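Local coordinates for protein anthranilate-CoA ligase (Stigmatella aurantiaca, PDB 4WV3) that belongs to the ANL superfamily of AMP-binding enzymes, with a large N-terminal and a small C-terminal domain, at residues A272-K277 with A299-A304; D414-V419 with V424-V429; S431-H436 with C442-C447; E482-A485 with R489-W492; T497-T502 with F510-A515. All blocks are in the same frame, centred on the assembly; numbering follows the deposited sequence.

Contact 1 (A272-K277 with A299-A304)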
# COMPACT_ATOMS: atom_id res chain seq x y z
N ALA A 272 -6.97 -3.29 -14.89
CA ALA A 272 -7.78 -4.51 -14.91
C ALA A 272 -9.27 -4.19 -14.99
O ALA A 272 -10.03 -4.90 -15.65
CB ALA A 272 -7.48 -5.36 -13.68
N ALA A 273 -9.68 -3.11 -14.32
CA ALA A 273 -11.07 -2.70 -14.32
C ALA A 273 -11.49 -2.17 -15.69
O ALA A 273 -12.57 -2.50 -16.19
CB ALA A 273 -11.31 -1.65 -13.25
N LEU A 274 -10.63 -1.36 -16.29
CA LEU A 274 -10.91 -0.79 -17.61
C LEU A 274 -10.81 -1.84 -18.71
O LEU A 274 -11.32 -1.64 -19.82
CB LEU A 274 -9.96 0.38 -17.90
CG LEU A 274 -10.14 1.62 -17.02
CD1 LEU A 274 -9.04 2.63 -17.29
CD2 LEU A 274 -11.51 2.24 -17.25
N ALA A 275 -10.14 -2.95 -18.42
CA ALA A 275 -10.02 -4.04 -19.38
C ALA A 275 -11.34 -4.80 -19.53
O ALA A 275 -11.56 -5.49 -20.52
CB ALA A 275 -8.91 -5.00 -18.96
N LEU A 276 -12.21 -4.66 -18.53
CA LEU A 276 -13.52 -5.29 -18.57
C LEU A 276 -14.36 -4.74 -19.72
O LEU A 276 -14.45 -3.52 -19.90
CB LEU A 276 -14.25 -5.08 -17.24
CG LEU A 276 -13.58 -5.66 -16.00
CD1 LEU A 276 -14.35 -5.28 -14.74
CD2 LEU A 276 -13.46 -7.17 -16.11
N LYS A 277 -14.96 -5.63 -20.49
CA LYS A 277 -15.78 -5.23 -21.63
C LYS A 277 -17.05 -4.53 -21.17
O LYS A 277 -17.65 -3.76 -21.92
CB LYS A 277 -16.13 -6.45 -22.49
CG LYS A 277 -17.02 -7.46 -21.79
CD LYS A 277 -17.24 -8.69 -22.64
CE LYS A 277 -18.13 -9.70 -21.93
NZ LYS A 277 -18.21 -10.99 -22.66
N ALA A 299 -0.13 8.12 -17.48
CA ALA A 299 -1.03 9.18 -17.92
C ALA A 299 -2.17 8.61 -18.75
O ALA A 299 -3.30 9.10 -18.69
CB ALA A 299 -0.26 10.22 -18.72
N ALA A 300 -1.88 7.57 -19.52
CA ALA A 300 -2.88 6.92 -20.37
C ALA A 300 -4.00 6.32 -19.54
O ALA A 300 -5.16 6.31 -19.96
CB ALA A 300 -2.22 5.86 -21.24
N LEU A 301 -3.66 5.82 -18.36
CA LEU A 301 -4.66 5.25 -17.46
C LEU A 301 -5.48 6.34 -16.77
O LEU A 301 -6.66 6.15 -16.51
CB LEU A 301 -4.00 4.35 -16.41
CG LEU A 301 -3.85 2.88 -16.80
CD1 LEU A 301 -3.25 2.08 -15.65
CD2 LEU A 301 -5.20 2.30 -17.20
N TRP A 302 -4.84 7.47 -16.48
CA TRP A 302 -5.53 8.58 -15.85
C TRP A 302 -6.61 9.13 -16.77
O TRP A 302 -7.72 9.44 -16.33
CB TRP A 302 -4.55 9.70 -15.47
CG TRP A 302 -5.18 10.77 -14.63
CD1 TRP A 302 -5.17 10.85 -13.26
CD2 TRP A 302 -5.92 11.91 -15.09
NE1 TRP A 302 -5.85 11.97 -12.85
CE2 TRP A 302 -6.32 12.64 -13.96
CE3 TRP A 302 -6.27 12.38 -16.36
CZ2 TRP A 302 -7.06 13.81 -14.05
CZ3 TRP A 302 -7.01 13.55 -16.45
CH2 TRP A 302 -7.40 14.25 -15.30
N TYR A 303 -6.29 9.25 -18.05
CA TYR A 303 -7.24 9.75 -19.03
C TYR A 303 -8.34 8.73 -19.32
O TYR A 303 -9.51 9.09 -19.45
CB TYR A 303 -6.54 10.16 -20.33
CG TYR A 303 -5.73 11.43 -20.21
CD1 TYR A 303 -6.33 12.64 -19.92
CD2 TYR A 303 -4.35 11.41 -20.41
CE1 TYR A 303 -5.59 13.80 -19.81
CE2 TYR A 303 -3.60 12.57 -20.30
CZ TYR A 303 -4.22 13.76 -20.00
OH TYR A 303 -3.47 14.91 -19.89
N ALA A 304 -7.96 7.46 -19.43
CA ALA A 304 -8.91 6.39 -19.72
C ALA A 304 -9.96 6.27 -18.62
O ALA A 304 -11.12 5.96 -18.89
CB ALA A 304 -8.18 5.07 -19.91
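Two successive beta-alpha-beta crossovers of the large AMP-binding domain place helix 267-274 beside helix 299-309, and L274 bridges them by packing on L301 and A304. Strands 262-265, 289-292 and 313-318 run parallel and adjacent in the mixed sheet, and each helix lies in the connection between one strand and the next. The contact is small, 118 Å² in all, and wholly apolar.

L274, in helix 267-274, does most of the work. Its CB points at the other helix, and CG lies anti to the carbonyl carbon (chi1 -67°), which carries the branched end outward to the neighbour. Methyl CD1 touches two residues one helical turn apart. It comes within 3.7 Å of the CB of A304 and within 3.9 Å of CD2 of L301. The CB of A304 points toward L274, while that of L301 points neither at nor away from the other helix, and only its CD2 branch reaches the contact. The two leucines slide past each other in opposite directions, touching through one methyl apiece.

F279 and W305 also lie against L274. The far side of helix 299-309 has other business: W302 points away, and its NE1 is hydrogen-bonded to I313 O. On the other helix, A272 and A275 touch Q440 of strand 439-448, in the C-terminal domain. Within 299-304, the second methyl of L274, CD2, has its nearest neighbour in O of A304, at 4.1 Å.

Contact 2 (D414-V419 with V424-V429)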
# COMPACT_ATOMS: atom_id res chain seq x y z
N ASP A 414 16.82 0.22 -8.24
CA ASP A 414 17.19 -1.11 -8.72
C ASP A 414 16.58 -1.41 -10.08
O ASP A 414 17.12 -2.21 -10.84
CB ASP A 414 16.75 -2.18 -7.72
CG ASP A 414 17.52 -2.12 -6.41
OD1 ASP A 414 18.74 -1.88 -6.46
OD2 ASP A 414 16.90 -2.32 -5.35
N ASP A 415 15.46 -0.77 -10.38
CA ASP A 415 14.74 -1.03 -11.62
C ASP A 415 15.27 -0.19 -12.78
O ASP A 415 14.89 -0.41 -13.93
CB ASP A 415 13.24 -0.80 -11.44
CG ASP A 415 12.62 -1.78 -10.46
OD1 ASP A 415 13.21 -2.86 -10.24
OD2 ASP A 415 11.54 -1.47 -9.92
N MET A 416 16.14 0.76 -12.48
CA MET A 416 16.76 1.58 -13.51
C MET A 416 17.74 0.75 -14.33
O MET A 416 18.51 -0.04 -13.78
CB MET A 416 17.49 2.78 -12.89
CG MET A 416 16.59 3.74 -12.13
SD MET A 416 15.46 4.65 -13.20
CE MET A 416 16.61 5.52 -14.26
N LEU A 417 17.70 0.91 -15.64
CA LEU A 417 18.62 0.19 -16.52
C LEU A 417 19.56 1.15 -17.24
O LEU A 417 19.17 2.25 -17.63
CB LEU A 417 17.87 -0.70 -17.52
CG LEU A 417 16.55 -0.22 -18.14
CD1 LEU A 417 16.37 -0.84 -19.51
CD2 LEU A 417 15.37 -0.58 -17.25
N LYS A 418 20.81 0.73 -17.40
CA LYS A 418 21.83 1.55 -18.04
C LYS A 418 22.13 1.05 -19.45
O LYS A 418 22.72 -0.02 -19.62
CB LYS A 418 23.11 1.57 -17.21
CG LYS A 418 24.26 2.34 -17.84
CD LYS A 418 25.56 2.13 -17.08
CE LYS A 418 25.51 2.76 -15.70
NZ LYS A 418 25.39 4.25 -15.77
N VAL A 419 21.72 1.81 -20.45
CA VAL A 419 21.95 1.43 -21.84
C VAL A 419 22.90 2.41 -22.53
O VAL A 419 22.53 3.53 -22.85
CB VAL A 419 20.63 1.36 -22.63
CG1 VAL A 419 20.89 0.94 -24.07
CG2 VAL A 419 19.66 0.40 -21.96
N VAL A 424 18.18 4.47 -18.33
CA VAL A 424 16.87 4.30 -18.94
C VAL A 424 15.81 4.03 -17.88
O VAL A 424 15.91 3.07 -17.11
CB VAL A 424 16.87 3.16 -19.97
CG1 VAL A 424 15.46 2.88 -20.46
CG2 VAL A 424 17.79 3.49 -21.13
N SER A 425 14.80 4.90 -17.83
CA SER A 425 13.70 4.75 -16.89
C SER A 425 12.69 3.72 -17.40
O SER A 425 12.15 3.87 -18.49
CB SER A 425 13.01 6.09 -16.67
OG SER A 425 11.78 5.93 -15.98
N PRO A 426 12.45 2.67 -16.60
CA PRO A 426 11.43 1.68 -16.96
C PRO A 426 10.03 2.28 -16.93
O PRO A 426 9.19 1.92 -17.75
CB PRO A 426 11.58 0.61 -15.87
CG PRO A 426 12.22 1.32 -14.73
CD PRO A 426 13.13 2.34 -15.34
N VAL A 427 9.80 3.20 -15.99
CA VAL A 427 8.49 3.84 -15.85
C VAL A 427 8.09 4.59 -17.12
O VAL A 427 6.96 4.47 -17.58
CB VAL A 427 8.47 4.82 -14.65
CG1 VAL A 427 7.13 5.54 -14.58
CG2 VAL A 427 8.74 4.08 -13.36
N GLU A 428 9.03 5.35 -17.68
CA GLU A 428 8.77 6.10 -18.90
C GLU A 428 8.46 5.17 -20.07
O GLU A 428 7.53 5.43 -20.84
CB GLU A 428 9.96 6.99 -19.25
CG GLU A 428 9.78 7.75 -20.56
CD GLU A 428 11.03 8.49 -20.98
OE1 GLU A 428 12.00 8.51 -20.20
OE2 GLU A 428 11.03 9.05 -22.10
N VAL A 429 9.24 4.11 -20.21
CA VAL A 429 9.04 3.16 -21.29
C VAL A 429 7.72 2.41 -21.14
O VAL A 429 6.97 2.26 -22.10
CB VAL A 429 10.21 2.15 -21.39
CG1 VAL A 429 10.00 1.20 -22.56
CG2 VAL A 429 11.53 2.89 -21.55
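L417 and V424 face each other as the antiparallel hydrogen-bonded pair of a small hairpin, strands 417-419 and 422-424, in the region where ANL enzymes pass from large to small domain. The bond from L417 N to V424 O measures 3.2 Å, and the reciprocal V424 N to L417 O is also made.

The dense side is built on V424. L417, with CG between the backbone N and carbonyl carbon (chi1 38°), brings CG to 3.9 Å from CB of V424. CG1 of V424 lies 3.9 Å from CD1 of L417, and CG2 of V424 meets CG2 of V419 at 3.7 Å. The ring of P426, on the first turn of helix 426-433, rests on the backbone of D415 with CG 3.3 Å from D415 O; M416 crosses it at about a right angle, SD 3.9 Å from CD of P426, and CD2 of L417 approaches that same CD. P456 covers L417 and V419 from strand 454-462.

The other side is loose. K418 points away into solvent, with W423 as cation-pi partner, and the carboxylate of D415 has a long, weak ion pair with R513.

S425 is the helix N-cap: its OG accepts from E428 N at 3.3 Å and is also hydrogen-bonded to A410 O. Polar groups thus fix the hairpin backbone and the helix start, leaving the side-chain interface apolar.

Contact 3 (S431-H436 with C442-C447)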
# COMPACT_ATOMS: atom_id res chain seq x y z
N SER A 431 5.14 3.48 -19.51
CA SER A 431 4.08 4.46 -19.67
C SER A 431 3.78 4.71 -21.15
O SER A 431 2.65 5.02 -21.52
CB SER A 431 4.45 5.78 -18.99
OG SER A 431 3.47 6.77 -19.21
N THR A 432 4.80 4.56 -21.98
CA THR A 432 4.65 4.73 -23.42
C THR A 432 3.97 3.52 -24.04
O THR A 432 3.08 3.65 -24.88
CB THR A 432 6.01 4.96 -24.11
OG1 THR A 432 6.58 6.19 -23.64
CG2 THR A 432 5.85 5.02 -25.62
N LEU A 433 4.38 2.33 -23.60
CA LEU A 433 3.81 1.08 -24.11
C LEU A 433 2.32 0.97 -23.81
O LEU A 433 1.55 0.47 -24.63
CB LEU A 433 4.55 -0.12 -23.51
CG LEU A 433 5.98 -0.36 -23.99
CD1 LEU A 433 6.71 -1.31 -23.04
CD2 LEU A 433 5.97 -0.93 -25.40
N ILE A 434 1.92 1.44 -22.63
CA ILE A 434 0.53 1.30 -22.19
C ILE A 434 -0.40 2.24 -22.95
O ILE A 434 -1.63 2.11 -22.88
CB ILE A 434 0.40 1.52 -20.67
CG1 ILE A 434 -0.81 0.75 -20.12
CG2 ILE A 434 0.32 3.01 -20.34
CD1 ILE A 434 -0.92 0.79 -18.61
N GLN A 435 0.17 3.19 -23.69
CA GLN A 435 -0.62 4.09 -24.52
C GLN A 435 -1.32 3.33 -25.64
O GLN A 435 -2.41 3.71 -26.08
CB GLN A 435 0.25 5.21 -25.10
CG GLN A 435 0.73 6.22 -24.08
CD GLN A 435 1.62 7.28 -24.68
OE1 GLN A 435 2.08 7.15 -25.82
NE2 GLN A 435 1.88 8.34 -23.92
N HIS A 436 -0.69 2.26 -26.12
CA HIS A 436 -1.29 1.42 -27.14
C HIS A 436 -2.50 0.69 -26.55
O HIS A 436 -2.39 0.05 -25.50
CB HIS A 436 -0.28 0.42 -27.69
CG HIS A 436 -0.73 -0.26 -28.95
ND1 HIS A 436 -1.68 -1.27 -28.95
CD2 HIS A 436 -0.38 -0.07 -30.24
CE1 HIS A 436 -1.88 -1.67 -30.19
NE2 HIS A 436 -1.11 -0.96 -30.99
N CYS A 442 2.29 -3.63 -18.49
CA CYS A 442 3.58 -4.15 -18.92
C CYS A 442 4.70 -3.87 -17.92
O CYS A 442 4.50 -3.21 -16.90
CB CYS A 442 3.97 -3.58 -20.28
SG CYS A 442 4.28 -1.80 -20.29
N ALA A 443 5.89 -4.39 -18.23
CA ALA A 443 7.06 -4.20 -17.38
C ALA A 443 8.33 -4.21 -18.22
O ALA A 443 8.47 -5.01 -19.15
CB ALA A 443 7.12 -5.29 -16.32
N VAL A 444 9.26 -3.32 -17.90
CA VAL A 444 10.50 -3.19 -18.66
C VAL A 444 11.72 -3.38 -17.77
O VAL A 444 11.89 -2.69 -16.76
CB VAL A 444 10.59 -1.83 -19.37
CG1 VAL A 444 11.98 -1.62 -19.96
CG2 VAL A 444 9.52 -1.73 -20.45
N ILE A 445 12.58 -4.33 -18.14
CA ILE A 445 13.80 -4.61 -17.39
C ILE A 445 15.02 -4.52 -18.30
O ILE A 445 14.89 -4.40 -19.51
CB ILE A 445 13.76 -6.01 -16.77
CG1 ILE A 445 13.84 -7.07 -17.87
CG2 ILE A 445 12.51 -6.20 -15.92
CD1 ILE A 445 13.90 -8.48 -17.36
N GLY A 446 16.20 -4.59 -17.69
CA GLY A 446 17.44 -4.63 -18.44
C GLY A 446 17.87 -6.06 -18.71
O GLY A 446 17.75 -6.92 -17.83
N CYS A 447 18.36 -6.32 -19.91
CA CYS A 447 18.73 -7.68 -20.31
C CYS A 447 19.89 -7.67 -21.31
O CYS A 447 19.86 -6.93 -22.29
CB CYS A 447 17.52 -8.40 -20.89
SG CYS A 447 17.78 -10.15 -21.27
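L433 drops onto C442 and V444 where helix 426-433 covers one face of the three-stranded sheet in the small C-terminal domain, an alpha/beta fold whose sheet carries helices on both faces.

The contact across the two segments is apolar throughout. L433 has its CB directed at the strand and its CG anti to the carbonyl carbon (chi1 -71°), a torsion that lays CD1 over toward V444. Near the root, CB of L433 lies 3.6 Å from SG of C442. Further out, CD1 of L433 touches that sulfur again, at 3.7 Å. The sulfur thus rests against both the root and one methyl of the same leucine. SG gets there because it lies between the backbone N and the carbonyl carbon of C442 (chi1 66°). C442 and V444, two residues apart, put their side chains on this face of the strand, while A443 and I445 turn to the other face and meet L512 of helix 509-520.

Hydrogen bonds serve the surroundings. A type I beta turn runs from L433 to H436, with H436 N bonded to L433 O at 3.2 Å. The histidine NE2 is tied to Q475 OE1 on helix 470-483, and V444 N is bonded to E430 OE2, which links helix 426-433 to the strand.

C480 and A458 also lie against L433. At its outer end the leucine crosses V444 at about a right angle, its CD1 resting 3.8 Å from the valine CG2.

Contact 4 (E482-A485 with R489-W492)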
# COMPACT_ATOMS: atom_id res chain seq x y z
N GLU A 482 8.36 6.48 -32.35
CA GLU A 482 7.82 7.83 -32.42
C GLU A 482 7.86 8.57 -31.08
O GLU A 482 7.94 9.79 -31.05
CB GLU A 482 6.39 7.82 -32.97
CG GLU A 482 6.28 7.41 -34.43
CD GLU A 482 4.84 7.31 -34.89
OE1 GLU A 482 3.97 6.94 -34.07
OE2 GLU A 482 4.58 7.60 -36.08
N LYS A 483 7.79 7.82 -29.99
CA LYS A 483 7.63 8.43 -28.67
C LYS A 483 8.89 8.43 -27.80
O LYS A 483 9.03 9.28 -26.92
CB LYS A 483 6.48 7.76 -27.91
CG LYS A 483 5.13 8.46 -28.06
CD LYS A 483 4.63 8.41 -29.50
CE LYS A 483 3.32 9.17 -29.65
NZ LYS A 483 2.25 8.61 -28.77
N MET A 484 9.80 7.49 -28.04
CA MET A 484 10.99 7.38 -27.21
C MET A 484 12.28 7.46 -28.02
O MET A 484 12.29 7.18 -29.22
CB MET A 484 10.97 6.08 -26.41
CG MET A 484 9.74 5.88 -25.56
SD MET A 484 9.84 4.35 -24.61
CE MET A 484 10.24 3.19 -25.91
N ALA A 485 13.36 7.84 -27.35
CA ALA A 485 14.68 7.86 -27.97
C ALA A 485 15.11 6.43 -28.27
O ALA A 485 14.61 5.49 -27.65
CB ALA A 485 15.69 8.56 -27.09
N ARG A 489 14.20 2.36 -26.45
CA ARG A 489 13.28 1.43 -27.10
C ARG A 489 13.60 -0.02 -26.75
O ARG A 489 14.77 -0.42 -26.76
CB ARG A 489 13.32 1.63 -28.62
CG ARG A 489 12.89 3.02 -29.06
CD ARG A 489 13.31 3.29 -30.50
NE ARG A 489 13.15 4.70 -30.84
CZ ARG A 489 13.71 5.28 -31.90
NH1 ARG A 489 14.48 4.57 -32.72
NH2 ARG A 489 13.51 6.57 -32.13
N PRO A 490 12.56 -0.81 -26.44
CA PRO A 490 12.72 -2.22 -26.09
C PRO A 490 13.32 -3.05 -27.22
O PRO A 490 12.75 -3.13 -28.31
CB PRO A 490 11.28 -2.68 -25.80
CG PRO A 490 10.41 -1.67 -26.47
CD PRO A 490 11.15 -0.38 -26.39
N ARG A 491 14.48 -3.64 -26.95
CA ARG A 491 15.15 -4.51 -27.91
C ARG A 491 14.34 -5.78 -28.15
O ARG A 491 14.27 -6.28 -29.28
CB ARG A 491 16.55 -4.87 -27.38
CG ARG A 491 17.24 -6.02 -28.10
CD ARG A 491 17.75 -5.62 -29.47
NE ARG A 491 18.64 -6.64 -30.02
CZ ARG A 491 18.23 -7.68 -30.75
NH1 ARG A 491 16.94 -7.83 -31.02
NH2 ARG A 491 19.11 -8.56 -31.21
N TRP A 492 13.72 -6.29 -27.09
CA TRP A 492 12.84 -7.45 -27.20
C TRP A 492 11.45 -7.13 -26.67
O TRP A 492 11.31 -6.41 -25.68
CB TRP A 492 13.40 -8.64 -26.42
CG TRP A 492 14.83 -8.96 -26.72
CD1 TRP A 492 15.31 -9.75 -27.72
CD2 TRP A 492 15.97 -8.50 -25.99
NE1 TRP A 492 16.68 -9.81 -27.66
CE2 TRP A 492 17.11 -9.05 -26.61
CE3 TRP A 492 16.15 -7.67 -24.87
CZ2 TRP A 492 18.40 -8.81 -26.15
CZ3 TRP A 492 17.43 -7.43 -24.42
CH2 TRP A 492 18.54 -7.99 -25.06
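R489 reaches back from its own loop to hold the backbone of M484 and A485. Its CB, pointing neither at nor away from the other segment, lies 4.2 Å from A485 O. CG, anti to the carbonyl carbon (chi1 -61°), passes beside A485 O and lies 4.1 Å from CE of M484. From CG the chain runs extended, CD going by A485 O at 3.8 Å, until the guanidinium draws level with M484 O.

There the grip is side-on, two nitrogens on one oxygen. NE of R489 donates to M484 O over 3.1 Å (148° at the hydrogen), and NH2 of R489 donates to the same O over 3.2 Å (140°). It lies near the guanidinium plane, at the edge; seen from the carbonyl, NH2 arrives in plane, whereas NE stands well above. One face of the guanidinium looks onto the carbonyl carbon of A485.

The segments flank the loop in the beta-alpha-beta crossover from strand 454-462 through helix 470-483 to the parallel strand 492-496. M484 is the first residue out of helical geometry; the helix dipole would probably favour a positive group there.

On the buried side M484 bends at chi3 to bring CE to 3.7 Å from CD of P490, crossing that ring at about a right angle. V429 and T432 also touch M484. The bond from R489 N to A485 O is weak.

Contact 5 (T497-T502 with F510-A515)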
# COMPACT_ATOMS: atom_id res chain seq x y z
N THR A 497 0.93 -13.65 -20.22
CA THR A 497 -0.44 -13.65 -19.73
C THR A 497 -0.49 -13.22 -18.27
O THR A 497 -1.56 -12.94 -17.74
CB THR A 497 -1.09 -15.04 -19.87
OG1 THR A 497 -0.43 -15.96 -19.00
CG2 THR A 497 -0.98 -15.53 -21.31
N GLU A 498 0.68 -13.16 -17.64
CA GLU A 498 0.77 -12.77 -16.24
C GLU A 498 2.16 -12.25 -15.88
O GLU A 498 3.15 -12.62 -16.51
CB GLU A 498 0.41 -13.95 -15.34
CG GLU A 498 1.28 -15.18 -15.56
CD GLU A 498 0.87 -16.35 -14.68
OE1 GLU A 498 0.17 -16.12 -13.67
OE2 GLU A 498 1.24 -17.49 -15.01
N LEU A 499 2.21 -11.40 -14.87
CA LEU A 499 3.47 -10.85 -14.37
C LEU A 499 3.58 -11.12 -12.88
O LEU A 499 2.56 -11.15 -12.18
CB LEU A 499 3.54 -9.35 -14.64
CG LEU A 499 3.71 -8.91 -16.10
CD1 LEU A 499 3.46 -7.42 -16.25
CD2 LEU A 499 5.10 -9.28 -16.59
N PRO A 500 4.81 -11.34 -12.38
CA PRO A 500 5.02 -11.55 -10.95
C PRO A 500 4.60 -10.33 -10.14
O PRO A 500 5.18 -9.26 -10.28
CB PRO A 500 6.53 -11.77 -10.84
CG PRO A 500 7.10 -11.14 -12.07
CD PRO A 500 6.07 -11.36 -13.14
N LYS A 501 3.58 -10.49 -9.30
CA LYS A 501 3.06 -9.38 -8.52
C LYS A 501 3.08 -9.65 -7.02
O LYS A 501 2.92 -10.79 -6.58
CB LYS A 501 1.63 -9.04 -8.96
CG LYS A 501 1.51 -8.53 -10.39
CD LYS A 501 0.15 -7.89 -10.62
CE LYS A 501 -0.03 -7.43 -12.05
NZ LYS A 501 -0.24 -8.56 -12.99
N THR A 502 3.27 -8.59 -6.24
CA THR A 502 3.13 -8.66 -4.79
C THR A 502 1.66 -8.51 -4.44
O THR A 502 0.82 -8.30 -5.32
CB THR A 502 3.91 -7.53 -4.10
OG1 THR A 502 3.34 -6.26 -4.46
CG2 THR A 502 5.38 -7.56 -4.51
N PHE A 510 12.40 -7.65 -10.27
CA PHE A 510 13.63 -8.35 -9.92
C PHE A 510 13.52 -9.83 -10.26
O PHE A 510 14.53 -10.50 -10.51
CB PHE A 510 13.98 -8.15 -8.44
CG PHE A 510 13.12 -8.93 -7.49
CD1 PHE A 510 13.57 -10.12 -6.95
CD2 PHE A 510 11.87 -8.47 -7.14
CE1 PHE A 510 12.79 -10.84 -6.08
CE2 PHE A 510 11.07 -9.19 -6.26
CZ PHE A 510 11.53 -10.38 -5.73
N LYS A 511 12.30 -10.35 -10.28
CA LYS A 511 12.06 -11.73 -10.68
C LYS A 511 12.14 -11.87 -12.20
O LYS A 511 12.66 -12.87 -12.71
CB LYS A 511 10.71 -12.23 -10.17
CG LYS A 511 10.69 -12.55 -8.69
CD LYS A 511 9.44 -13.32 -8.30
CE LYS A 511 9.48 -13.73 -6.83
NZ LYS A 511 8.28 -14.51 -6.44
N LEU A 512 11.62 -10.88 -12.91
CA LEU A 512 11.74 -10.85 -14.36
C LEU A 512 13.20 -10.70 -14.75
O LEU A 512 13.67 -11.30 -15.72
CB LEU A 512 10.93 -9.69 -14.95
CG LEU A 512 9.41 -9.81 -14.90
CD1 LEU A 512 8.75 -8.55 -15.43
CD2 LEU A 512 8.95 -11.03 -15.69
N ARG A 513 13.92 -9.89 -13.97
CA ARG A 513 15.34 -9.65 -14.21
C ARG A 513 16.15 -10.91 -13.94
O ARG A 513 17.19 -11.15 -14.56
CB ARG A 513 15.82 -8.48 -13.35
CG ARG A 513 17.15 -7.88 -13.79
CD ARG A 513 17.29 -6.44 -13.32
NE ARG A 513 17.04 -6.30 -11.89
CZ ARG A 513 16.01 -5.63 -11.37
NH1 ARG A 513 15.15 -5.02 -12.17
NH2 ARG A 513 15.86 -5.55 -10.06
N SER A 514 15.66 -11.73 -13.01
CA SER A 514 16.31 -13.00 -12.69
C SER A 514 16.05 -14.03 -13.79
O SER A 514 16.97 -14.72 -14.23
CB SER A 514 15.80 -13.54 -11.35
OG SER A 514 16.05 -12.62 -10.30
N ALA A 515 14.80 -14.12 -14.22
CA ALA A 515 14.40 -15.08 -15.24
C ALA A 515 15.02 -14.78 -16.60
O ALA A 515 15.31 -15.68 -17.38
CB ALA A 515 12.88 -15.14 -15.35
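P500 presents its ring to L512 and K511 on helix 509-520, while L499 beside it touches the tip of the same leucine. L512 is the meeting point. With CG anti to the carbonyl carbon (chi1 -71°) it swings its branches from the side of the helix toward the loop, one methyl for each partner.

The ring and the leucine cross at about a right angle. CG and CD of the proline do the touching: its CG lies 3.9 Å from CG of L512, and its CD is 3.9 Å from CD2 of L512. L499 crosses L512 at about a right angle as well, but meets it only at the ends, CD2 of L499 to CD1 of L512 at 3.9 Å. K511 is turned differently. Its CB points at the loop, and the chain runs extended past the proline, grazing it with CD at 4.2 Å from CB of P500; its NZ goes on to a weak hydrogen bond with Q508. Inside the helix, the hydroxyl of S514 donates to F510 O over 2.6 Å.

P500, K501 and T502 open the PKTATGK sequence motif of ANL enzymes. The T502 hydroxyl is bonded to K506 N, and K501 forms a salt bridge with E441, so the loop is tied down as it heads for the pocket. L499 and L512 together lie on F459 of strand 454-462; L499 continues to I461, and L512 to A443 and I445 of strand 439-448, which places helix 509-520 across that face of the sheet.

Overall arrangement
Contact 1 stands in the large domain; contacts 3 and 4 belong to the small one, and A300 CB meets I434 CG2 at 3.9 Å where contacts 1 and 3 join the two. Contacts 2 and 3 share helix 426-433, with V429 CG1 3.6 Å from V444 CG2, and V429 CA also meets M484 SD of contact 4 at 3.6 Å. Contact 5 covers the opposite face of strand 439-448 from contact 3, their centres 13 Å apart. Between contacts 2 and 5 runs the long, weak D415-R513 ion pair. The bound 5'-O-[(S)-[(2-aminobenzoyl)oxy](hydroxy)phosphoryl]adenosine lies about 7 Å from the side chain of D415 and about 12 Å from that of L301.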